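Local atomic coordinates of lipolytic protein G-D-S-L family (Veillonella parvula DSM 2008, PDB entry 4RW0), a protein that probably hydrolyses ester bonds in lipid or other acyl substrates, as a member of the GDSL family of SGNH-fold lipases and acylhydrolases. Residues A[109-117]-A[153-164]. Residues are numbered along the deposited sequence; the frame is centred on the assembly and turned at random.
Sequences LETQIDSDM and DQIGQIVFAGEV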
# COMPACT_ATOMS: atom_id res chain seq x y z
N LEU A 109 4.58 0.43 2.46
CA LEU A 109 4.62 0.63 3.90
C LEU A 109 3.61 1.71 4.21
O LEU A 109 3.78 2.84 3.79
CB LEU A 109 6.01 1.07 4.35
CG LEU A 109 7.13 0.18 3.85
CD1 LEU A 109 8.51 0.70 4.29
CD2 LEU A 109 6.95 -1.25 4.33
N GLU A 110 2.62 1.38 5.02
CA GLU A 110 1.55 2.27 5.27
C GLU A 110 2.02 3.49 6.11
O GLU A 110 2.98 3.41 6.85
CB GLU A 110 0.36 1.56 5.90
CG GLU A 110 -0.97 2.22 5.47
CD GLU A 110 -2.21 1.27 5.47
OE1 GLU A 110 -2.17 0.22 6.15
OE2 GLU A 110 -3.21 1.62 4.78
N THR A 111 1.30 4.56 5.96
CA THR A 111 1.60 5.85 6.51
C THR A 111 1.20 5.99 7.95
O THR A 111 0.55 5.15 8.55
CB THR A 111 0.89 6.91 5.62
OG1 THR A 111 -0.46 6.51 5.38
CG2 THR A 111 1.58 7.02 4.29
N GLN A 112 1.64 7.08 8.57
CA GLN A 112 1.52 7.23 10.00
C GLN A 112 0.11 7.41 10.53
O GLN A 112 -0.77 7.90 9.84
CB GLN A 112 2.39 8.41 10.46
CG GLN A 112 1.77 9.77 10.18
CD GLN A 112 2.84 10.86 9.99
OE1 GLN A 112 3.71 10.74 9.13
NE2 GLN A 112 2.74 11.92 10.76
N ILE A 113 -0.07 7.03 11.78
CA ILE A 113 -1.30 7.30 12.50
C ILE A 113 -1.05 8.64 13.24
O ILE A 113 -0.46 8.68 14.34
CB ILE A 113 -1.68 6.11 13.43
CG1 ILE A 113 -1.97 4.88 12.54
CG2 ILE A 113 -2.94 6.48 14.24
CD1 ILE A 113 -2.56 3.72 13.24
N ASP A 114 -1.49 9.72 12.59
CA ASP A 114 -1.15 11.10 12.96
C ASP A 114 -1.86 11.57 14.22
O ASP A 114 -1.49 12.54 14.81
CB ASP A 114 -1.49 12.09 11.82
CG ASP A 114 -0.69 13.41 11.92
OD1 ASP A 114 0.53 13.32 12.21
OD2 ASP A 114 -1.26 14.53 11.69
N SER A 115 -2.91 10.90 14.62
CA SER A 115 -3.59 11.21 15.86
C SER A 115 -2.91 10.64 17.10
O SER A 115 -3.40 10.90 18.17
CB SER A 115 -5.00 10.58 15.84
OG SER A 115 -4.83 9.20 15.54
N ASP A 116 -1.92 9.76 16.96
CA ASP A 116 -1.33 9.07 18.12
C ASP A 116 0.12 8.69 17.85
O ASP A 116 0.50 7.51 17.78
CB ASP A 116 -2.19 7.82 18.46
CG ASP A 116 -1.89 7.26 19.86
OD1 ASP A 116 -1.31 7.97 20.70
OD2 ASP A 116 -2.22 6.10 20.10
N MSE A 117 0.94 9.72 17.65
CA MSE A 117 2.30 9.50 17.23
C MSE A 117 3.14 8.80 18.32
O MSE A 117 4.19 8.25 17.99
CB MSE A 117 2.91 10.81 16.73
CG MSE A 117 2.22 11.31 15.42
SE MSE A 117 2.47 9.98 13.96
CE MSE A 117 4.29 10.36 13.40
N ASP A 153 5.16 16.15 6.35
CA ASP A 153 4.33 16.74 7.41
C ASP A 153 5.22 17.43 8.51
O ASP A 153 4.86 18.50 9.06
CB ASP A 153 3.45 15.68 8.04
CG ASP A 153 2.71 16.16 9.21
OD1 ASP A 153 1.59 16.76 9.04
OD2 ASP A 153 3.24 15.82 10.32
N GLN A 154 6.35 16.83 8.77
CA GLN A 154 7.23 17.31 9.82
C GLN A 154 7.75 18.69 9.51
O GLN A 154 7.90 19.46 10.39
CB GLN A 154 8.38 16.36 9.95
CG GLN A 154 9.49 16.84 10.86
CD GLN A 154 10.50 15.72 11.09
OE1 GLN A 154 11.27 15.31 10.18
NE2 GLN A 154 10.45 15.18 12.29
N ILE A 155 7.96 19.01 8.24
CA ILE A 155 8.43 20.30 7.84
C ILE A 155 7.34 21.31 7.58
O ILE A 155 7.59 22.44 7.20
CB ILE A 155 9.30 20.10 6.59
CG1 ILE A 155 10.45 21.09 6.60
CG2 ILE A 155 8.51 20.22 5.30
CD1 ILE A 155 11.43 20.81 5.48
N GLY A 156 6.09 20.91 7.73
CA GLY A 156 4.98 21.84 7.59
C GLY A 156 4.15 21.71 6.33
O GLY A 156 3.20 22.44 6.15
N GLN A 157 4.48 20.78 5.45
CA GLN A 157 3.62 20.55 4.27
C GLN A 157 2.29 19.97 4.81
O GLN A 157 2.28 19.12 5.65
CB GLN A 157 4.26 19.57 3.33
CG GLN A 157 5.65 20.03 2.79
CD GLN A 157 5.52 21.18 1.82
OE1 GLN A 157 5.93 22.29 2.05
NE2 GLN A 157 4.94 20.90 0.74
N ILE A 158 1.20 20.47 4.29
CA ILE A 158 -0.13 20.05 4.67
C ILE A 158 -0.48 18.79 3.86
O ILE A 158 -0.84 18.88 2.66
CB ILE A 158 -1.07 21.20 4.31
CG1 ILE A 158 -0.62 22.50 5.01
CG2 ILE A 158 -2.51 20.90 4.68
CD1 ILE A 158 -0.52 22.38 6.52
N VAL A 159 -0.30 17.61 4.45
CA VAL A 159 -0.51 16.36 3.68
C VAL A 159 -1.63 15.41 4.19
O VAL A 159 -2.04 14.53 3.46
CB VAL A 159 0.78 15.57 3.54
CG1 VAL A 159 1.80 16.32 2.66
CG2 VAL A 159 1.39 15.25 4.86
N PHE A 160 -2.09 15.57 5.43
CA PHE A 160 -3.14 14.74 6.05
C PHE A 160 -4.45 15.49 6.20
O PHE A 160 -4.48 16.65 6.61
CB PHE A 160 -2.69 14.13 7.39
CG PHE A 160 -1.61 13.09 7.24
CD1 PHE A 160 -1.90 11.82 6.75
CD2 PHE A 160 -0.32 13.35 7.63
CE1 PHE A 160 -0.91 10.83 6.60
CE2 PHE A 160 0.67 12.38 7.49
CZ PHE A 160 0.39 11.14 6.97
N ALA A 161 -5.55 14.84 5.78
CA ALA A 161 -6.91 15.39 5.99
C ALA A 161 -7.60 15.05 7.33
O ALA A 161 -8.67 15.55 7.65
CB ALA A 161 -7.83 14.99 4.87
N GLY A 162 -6.99 14.14 8.08
CA GLY A 162 -7.49 13.60 9.30
C GLY A 162 -6.43 12.73 9.98
O GLY A 162 -5.23 12.74 9.64
N GLU A 163 -6.88 11.92 10.89
CA GLU A 163 -5.98 11.04 11.63
C GLU A 163 -5.18 10.07 10.80
O GLU A 163 -4.08 9.73 11.20
CB GLU A 163 -6.74 10.31 12.76
CG GLU A 163 -7.89 9.49 12.31
CD GLU A 163 -8.34 8.47 13.37
OE1 GLU A 163 -9.20 7.59 13.04
OE2 GLU A 163 -7.78 8.47 14.49
N VAL A 164 -5.70 9.62 9.64
CA VAL A 164 -4.89 8.76 8.76
C VAL A 164 -4.90 9.07 7.26
O VAL A 164 -3.96 8.75 6.53
CB VAL A 164 -5.25 7.24 8.90
CG1 VAL A 164 -4.90 6.77 10.31
CG2 VAL A 164 -6.71 6.95 8.58
O HOH W 1 -1.89 7.26 7.49
O HOH W 2 5.08 14.16 10.66
O HOH W 3 -3.79 15.02 10.78
O HOH W 4 -0.18 16.90 11.11
O HOH W 5 2.32 15.17 12.82
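With chi1 of 78° placing CG between its backbone N and carbonyl carbon, and an extended chain beyond, Gln112 reaches the CE2-CZ side of the Phe160 ring, whose CG stands anti to the carbonyl carbon (chi1 -68°), turning the ring toward the 109-117 loop. Amide and ring planes lie 49° apart, with Gln112 CD 3.6 Å from Phe160 CE2, while Thr111 CB approaches the ring at its edge. The same amide gives an N-H from NE2 to Asp114 OD1 (3.0 Å), meeting the oxygen from above the carboxylate plane. Asp114 OD1 lies 4.1 Å from Asp153 OD2, the two carboxylates nearly perpendicular; two waters sit between them, one near Asp114 OD2 and Asp153 OD1, the other near Asp114 OD1 and Asp153 OD2. The backbones join where Asp114 N donates to Glu163 O (2.9 Å), on the type I turn from Ile113 to Asp116. Just beyond, Ser115 OG donates a longer bond to Glu163 OE2 (3.2 Å), on its anti side and somewhat out of the carboxylate plane. Deeper in, one water accepts from Thr111 OG1 and donates to the carbonyl oxygens of Gln112 and Val164, and Ile113 CG1 packs against Val164 CG1. In this SGNH-type alpha/beta fold, the loop following strand 104-108 of the parallel sheet thus meets the segment leading from helix 145-154 toward helix 168-182, while Ile113 rests on helices 120-138 and 76-80.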